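Side-chain contact in protein transport protein HOFQ (Aggregatibacter actinomycetemcomitans, PDB 2Y3M), which is a secretin of the DNA-uptake (competence) machinery whose extra-membranous region binds DNA and includes a fold shared with type I KH domains: residues Pro16-Pro19 with Thr20-Leu24. Residues are numbered along the deposited sequence; the frame is centred on the assembly and turned at random.
Sequences PLVP and TLQQL
L17 and L21 meet one helical turn apart, their side chains slanting across each other: CB of L17 lies 3.8 Å from CD1 of L21, and CD1 of L17 is 3.9 Å from that same methyl. The L17 branch reaches this place because chi1 of 51° sets CG between the backbone N and the carbonyl carbon. L21 is turned differently, with CG opposite its carbonyl carbon (chi1 -79°), and CG of L21 comes to 3.4 Å from O of L17, beside that oxygen. The same O of L17 accepts the amide N of L21 at 3.2 Å.

V18 and Q22 form the next i to i+4 pair. They run alongside each other in the same direction, CG1 of V18 facing the end of the Q22 side chain, whose amide orientation is uncertain. N of Q22 also bonds to O of V18. CG of Q23 sits 3.2 Å from O of P19, the oxygen that receives Q23 N at 3.0 Å. P19, which has no amide hydrogen to give, is readily tolerated near a helix start, where its N needs no helical acceptor.

Three successive i+4 to i backbone bonds, with L17, V18 and P19 as acceptors, thus run near the start of helix 18-26, which follows strand 6-14. V18, P19, T20, Q22 and Q23 are largely solvent-facing, whereas L21 is buried against L32 of strand 31-36 and L64. T20 and L24 also touch L64, and Q22 reaches L32, so this face of the helix rests on that strand and on L64, which follows helix 51-63.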
loop_
_atom_site.group_PDB
_atom_site.type_symbol
_atom_site.label_atom_id
_atom_site.label_comp_id
_atom_site.label_asym_id
_atom_site.label_seq_id
_atom_site.Cartn_x
_atom_site.Cartn_y
_atom_site.Cartn_z
ATOM N N PRO B 16 -5.636 -7.725 6.590
ATOM C CA PRO B 16 -5.790 -8.987 5.851
ATOM C C PRO B 16 -6.013 -8.742 4.358
ATOM O O PRO B 16 -6.913 -7.997 3.967
ATOM C CB PRO B 16 -7.025 -9.630 6.494
ATOM C CG PRO B 16 -7.119 -9.003 7.844
ATOM C CD PRO B 16 -6.646 -7.593 7.656
ATOM N N LEU B 17 -5.180 -9.369 3.540
ATOM C CA LEU B 17 -5.147 -9.091 2.108
ATOM C C LEU B 17 -6.086 -9.976 1.273
ATOM O O LEU B 17 -6.804 -9.475 0.404
ATOM C CB LEU B 17 -3.695 -9.162 1.595
ATOM C CG LEU B 17 -2.838 -10.399 1.923
ATOM C CD1 LEU B 17 -2.880 -11.403 0.779
ATOM C CD2 LEU B 17 -1.392 -10.011 2.215
ATOM N N VAL B 18 -6.103 -11.272 1.575
ATOM C CA VAL B 18 -6.708 -12.292 0.706
ATOM C C VAL B 18 -8.117 -11.989 0.151
ATOM O O VAL B 18 -8.278 -11.935 -1.072
ATOM C CB VAL B 18 -6.638 -13.716 1.343
ATOM C CG1 VAL B 18 -7.306 -14.749 0.448
ATOM C CG2 VAL B 18 -5.195 -14.111 1.609
ATOM N N PRO B 19 -9.130 -11.787 1.028
ATOM C CA PRO B 19 -10.513 -11.702 0.520
ATOM C C PRO B 19 -10.789 -10.471 -0.353
ATOM O O PRO B 19 -11.397 -10.596 -1.420
ATOM C CB PRO B 19 -11.364 -11.656 1.800
ATOM C CG PRO B 19 -10.433 -12.022 2.918
ATOM C CD PRO B 19 -9.085 -11.567 2.484
ATOM N N THR B 20 -10.336 -9.305 0.110
ATOM C CA THR B 20 -10.490 -8.030 -0.597
ATOM C C THR B 20 -9.819 -8.040 -1.972
ATOM O O THR B 20 -10.338 -7.460 -2.930
ATOM C CB THR B 20 -9.919 -6.873 0.254
ATOM O OG1 THR B 20 -10.632 -6.803 1.496
ATOM C CG2 THR B 20 -10.030 -5.533 -0.472
ATOM N N LEU B 21 -8.667 -8.699 -2.057
ATOM C CA LEU B 21 -7.927 -8.819 -3.313
ATOM C C LEU B 21 -8.668 -9.651 -4.363
ATOM O O LEU B 21 -8.676 -9.292 -5.541
ATOM C CB LEU B 21 -6.527 -9.400 -3.070
ATOM C CG LEU B 21 -5.423 -8.475 -2.548
ATOM C CD1 LEU B 21 -4.181 -9.286 -2.198
ATOM C CD2 LEU B 21 -5.081 -7.372 -3.549
ATOM N N GLN B 22 -9.281 -10.751 -3.931
ATOM C CA GLN B 22 -10.030 -11.635 -4.829
ATOM C C GLN B 22 -11.341 -10.994 -5.277
ATOM O O GLN B 22 -11.762 -11.162 -6.425
ATOM C CB GLN B 22 -10.286 -12.991 -4.165
ATOM C CG GLN B 22 -9.058 -13.899 -4.122
ATOM C CD GLN B 22 -9.169 -15.008 -3.087
ATOM O OE1 GLN B 22 -9.682 -14.801 -1.983
ATOM N NE2 GLN B 22 -8.673 -16.192 -3.435
ATOM N N GLN B 23 -11.970 -10.258 -4.364
ATOM C CA GLN B 23 -13.192 -9.517 -4.656
ATOM C C GLN B 23 -12.969 -8.448 -5.733
ATOM O O GLN B 23 -13.730 -8.374 -6.699
ATOM C CB GLN B 23 -13.756 -8.888 -3.379
ATOM C CG GLN B 23 -14.400 -9.870 -2.415
ATOM C CD GLN B 23 -15.856 -10.175 -2.746
ATOM O OE1 GLN B 23 -16.214 -10.412 -3.902
ATOM N NE2 GLN B 23 -16.701 -10.180 -1.723
ATOM N N LEU B 24 -11.923 -7.633 -5.573
ATOM C CA LEU B 24 -11.611 -6.575 -6.545
ATOM C C LEU B 24 -10.951 -7.097 -7.820
ATOM O O LEU B 24 -10.786 -6.353 -8.789
ATOM C CB LEU B 24 -10.775 -5.449 -5.914
ATOM C CG LEU B 24 -11.549 -4.224 -5.395
ATOM C CD1 LEU B 24 -10.697 -3.377 -4.453
ATOM C CD2 LEU B 24 -12.105 -3.363 -6.540
#